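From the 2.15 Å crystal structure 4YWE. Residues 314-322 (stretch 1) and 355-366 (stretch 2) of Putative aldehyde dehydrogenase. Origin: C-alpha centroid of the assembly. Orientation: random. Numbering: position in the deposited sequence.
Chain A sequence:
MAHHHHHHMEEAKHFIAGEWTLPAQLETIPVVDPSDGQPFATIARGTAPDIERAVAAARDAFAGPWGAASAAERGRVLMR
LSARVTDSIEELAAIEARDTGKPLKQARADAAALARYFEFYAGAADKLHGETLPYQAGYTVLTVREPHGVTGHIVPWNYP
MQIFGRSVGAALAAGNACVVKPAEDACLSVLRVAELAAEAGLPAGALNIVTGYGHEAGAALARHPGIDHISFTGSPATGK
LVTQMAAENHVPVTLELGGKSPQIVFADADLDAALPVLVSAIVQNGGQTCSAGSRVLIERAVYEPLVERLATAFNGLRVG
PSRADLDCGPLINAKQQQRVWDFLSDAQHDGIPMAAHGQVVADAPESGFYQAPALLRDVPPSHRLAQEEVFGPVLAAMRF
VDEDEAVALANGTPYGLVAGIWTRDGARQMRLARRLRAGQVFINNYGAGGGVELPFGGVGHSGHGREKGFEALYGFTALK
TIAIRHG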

# COMPACT_ATOMS: atom_id res chain seq x y z
N PHE A 314 19.40 -32.29 -25.79
CA PHE A 314 18.73 -31.88 -27.03
C PHE A 314 18.60 -33.04 -28.02
O PHE A 314 17.63 -33.10 -28.77
CB PHE A 314 19.47 -30.71 -27.67
CG PHE A 314 18.91 -29.37 -27.31
CD1 PHE A 314 19.02 -28.88 -26.02
CD2 PHE A 314 18.26 -28.59 -28.26
CE1 PHE A 314 18.50 -27.64 -25.68
CE2 PHE A 314 17.74 -27.35 -27.93
CZ PHE A 314 17.86 -26.88 -26.64
N ASN A 315 19.58 -33.94 -28.01
CA ASN A 315 19.54 -35.11 -28.89
C ASN A 315 18.37 -36.03 -28.56
O ASN A 315 17.89 -36.78 -29.41
CB ASN A 315 20.85 -35.89 -28.82
CG ASN A 315 21.99 -35.19 -29.54
OD1 ASN A 315 21.78 -34.53 -30.56
ND2 ASN A 315 23.20 -35.35 -29.03
N GLY A 316 17.92 -35.98 -27.31
CA GLY A 316 16.86 -36.86 -26.84
C GLY A 316 15.47 -36.28 -26.96
O GLY A 316 14.49 -36.91 -26.57
N LEU A 317 15.38 -35.08 -27.51
CA LEU A 317 14.10 -34.41 -27.69
C LEU A 317 13.38 -34.94 -28.93
O LEU A 317 13.97 -35.06 -30.00
CB LEU A 317 14.29 -32.90 -27.79
CG LEU A 317 14.85 -32.23 -26.54
CD1 LEU A 317 15.17 -30.77 -26.80
CD2 LEU A 317 13.86 -32.36 -25.38
N ARG A 318 12.10 -35.26 -28.77
CA ARG A 318 11.31 -35.79 -29.88
C ARG A 318 10.17 -34.85 -30.25
O ARG A 318 9.47 -34.32 -29.38
CB ARG A 318 10.75 -37.17 -29.52
N VAL A 319 9.99 -34.64 -31.55
CA VAL A 319 8.94 -33.76 -32.05
C VAL A 319 7.92 -34.56 -32.85
O VAL A 319 8.28 -35.31 -33.76
CB VAL A 319 9.52 -32.62 -32.90
CG1 VAL A 319 8.42 -31.69 -33.37
CG2 VAL A 319 10.56 -31.86 -32.11
N GLY A 320 6.65 -34.39 -32.52
CA GLY A 320 5.58 -35.08 -33.22
C GLY A 320 4.27 -34.34 -33.14
O GLY A 320 4.22 -33.20 -32.67
N PRO A 321 3.18 -34.97 -33.61
CA PRO A 321 1.84 -34.40 -33.54
C PRO A 321 1.45 -34.02 -32.11
O PRO A 321 1.99 -34.58 -31.16
CB PRO A 321 0.95 -35.53 -34.06
CG PRO A 321 1.84 -36.33 -34.94
CD PRO A 321 3.19 -36.28 -34.29
N SER A 322 0.53 -33.07 -31.98
CA SER A 322 0.07 -32.62 -30.67
C SER A 322 -0.57 -33.75 -29.87
O SER A 322 -0.41 -33.82 -28.65
CB SER A 322 -0.92 -31.47 -30.83
OG SER A 322 -1.68 -31.29 -29.65
N ALA A 355 25.52 -27.65 -31.97
CA ALA A 355 26.00 -28.67 -31.04
C ALA A 355 25.11 -29.91 -31.06
O ALA A 355 25.61 -31.03 -31.02
CB ALA A 355 26.08 -28.10 -29.63
N ALA A 356 23.80 -29.69 -31.12
CA ALA A 356 22.85 -30.79 -31.12
C ALA A 356 21.47 -30.34 -31.57
O ALA A 356 21.18 -29.15 -31.62
CB ALA A 356 22.76 -31.42 -29.74
N HIS A 357 20.62 -31.31 -31.90
CA HIS A 357 19.24 -31.03 -32.24
C HIS A 357 18.38 -32.26 -31.99
O HIS A 357 18.87 -33.39 -32.00
CB HIS A 357 19.11 -30.58 -33.70
CG HIS A 357 19.48 -31.64 -34.70
ND1 HIS A 357 18.62 -32.67 -35.04
CD2 HIS A 357 20.60 -31.83 -35.43
CE1 HIS A 357 19.21 -33.44 -35.94
NE2 HIS A 357 20.41 -32.95 -36.19
N GLY A 358 17.09 -32.04 -31.75
CA GLY A 358 16.15 -33.14 -31.59
C GLY A 358 15.82 -33.76 -32.93
O GLY A 358 16.42 -33.41 -33.95
N GLN A 359 14.87 -34.68 -32.95
CA GLN A 359 14.45 -35.28 -34.20
C GLN A 359 12.94 -35.46 -34.25
O GLN A 359 12.32 -35.91 -33.29
CB GLN A 359 15.14 -36.63 -34.43
CG GLN A 359 14.90 -37.22 -35.81
CD GLN A 359 16.01 -38.15 -36.26
OE1 GLN A 359 16.77 -38.67 -35.44
NE2 GLN A 359 16.11 -38.36 -37.57
N VAL A 360 12.35 -35.09 -35.38
CA VAL A 360 10.94 -35.30 -35.62
C VAL A 360 10.70 -36.80 -35.80
O VAL A 360 11.45 -37.47 -36.52
CB VAL A 360 10.45 -34.50 -36.84
CG1 VAL A 360 8.96 -34.71 -37.06
CG2 VAL A 360 10.77 -33.03 -36.67
N VAL A 361 9.67 -37.32 -35.14
CA VAL A 361 9.36 -38.75 -35.24
C VAL A 361 8.95 -39.09 -36.67
O VAL A 361 8.50 -38.23 -37.42
CB VAL A 361 8.27 -39.15 -34.23
CG1 VAL A 361 8.76 -38.94 -32.80
CG2 VAL A 361 7.00 -38.36 -34.47
N ALA A 362 9.12 -40.36 -37.03
CA ALA A 362 8.91 -40.81 -38.40
C ALA A 362 7.47 -40.63 -38.88
O ALA A 362 7.23 -40.15 -39.99
CB ALA A 362 9.34 -42.26 -38.55
N ASP A 363 6.52 -41.02 -38.04
CA ASP A 363 5.11 -41.02 -38.44
C ASP A 363 4.48 -39.63 -38.37
O ASP A 363 3.30 -39.47 -38.69
CB ASP A 363 4.32 -42.00 -37.56
CG ASP A 363 4.33 -41.62 -36.10
OD1 ASP A 363 5.40 -41.21 -35.60
OD2 ASP A 363 3.27 -41.72 -35.45
N ALA A 364 5.25 -38.64 -37.97
CA ALA A 364 4.76 -37.26 -37.93
C ALA A 364 4.51 -36.76 -39.35
O ALA A 364 5.38 -36.87 -40.21
CB ALA A 364 5.75 -36.35 -37.22
N PRO A 365 3.30 -36.23 -39.59
CA PRO A 365 2.83 -35.77 -40.91
C PRO A 365 3.82 -34.86 -41.63
O PRO A 365 4.34 -33.91 -41.04
CB PRO A 365 1.55 -35.01 -40.57
CG PRO A 365 1.05 -35.67 -39.34
CD PRO A 365 2.27 -36.03 -38.55
N GLU A 366 4.08 -35.16 -42.90
CA GLU A 366 5.01 -34.39 -43.70
C GLU A 366 4.47 -32.99 -43.98
O GLU A 366 5.22 -32.02 -44.08
CB GLU A 366 5.31 -35.11 -45.02

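What holds the two backbones together? A short parallel pairing, in which Arg318 lies beside Gln359 and Val319 beside Val360, is stitched by three hydrogen bonds. Gln359 N donates to Leu317 O (3.1 Å), Val319 N to Gln359 O (3.2 Å), and Val361 N to Val319 O (2.8 Å). All three are close to straight, with angles at hydrogen of 160° to 165°. Val360 CA also comes within 3.2 Å of Val319 O, so that carbonyl receives a CA-H...O contact besides its amide partner.

What fits beside the carbonyls just ahead of the paired strands? Gly358 does. Gly358 CA lies 3.2 Å from Phe314 O and 3.3 Å from Leu317 O, so the bare glycine fits a hollow lined by carbonyl oxygens; a CB on Gly358 would fall about 2.7 Å from Leu317 O, a clash. Two residues earlier, the small methyl of Ala356 points toward stretch 1, Ala356 CB lying 4.0 Å from Phe314 CB and 3.4 Å from Asn315 OD1.

Which side chains meet across the paired strands? Val319 and Val360 project to the same face of the sheet, where Val319 CB and Val360 CG2 touch at 4.0 Å, an apolar contact. Arg318 and Gln359 share the other face, but the arginine is modelled only to CB.

What fills the space after the strands end? Stretch 2 bends through a type I turn from Val361 to Ala364, and Pro321 packs against the residues at both ends of it. Pro321 CD lies 3.9 Å from Ala364 CB and 4.3 Å from Val361 CG2, while Pro321 CG meets Pro365 CD at 3.6 Å, an apolar contact between the two proline rings. Gly320 CA sits 3.8 Å from Val361 CG2; a CB on Gly320 would be tight against that methyl and would clash with Pro321 CD.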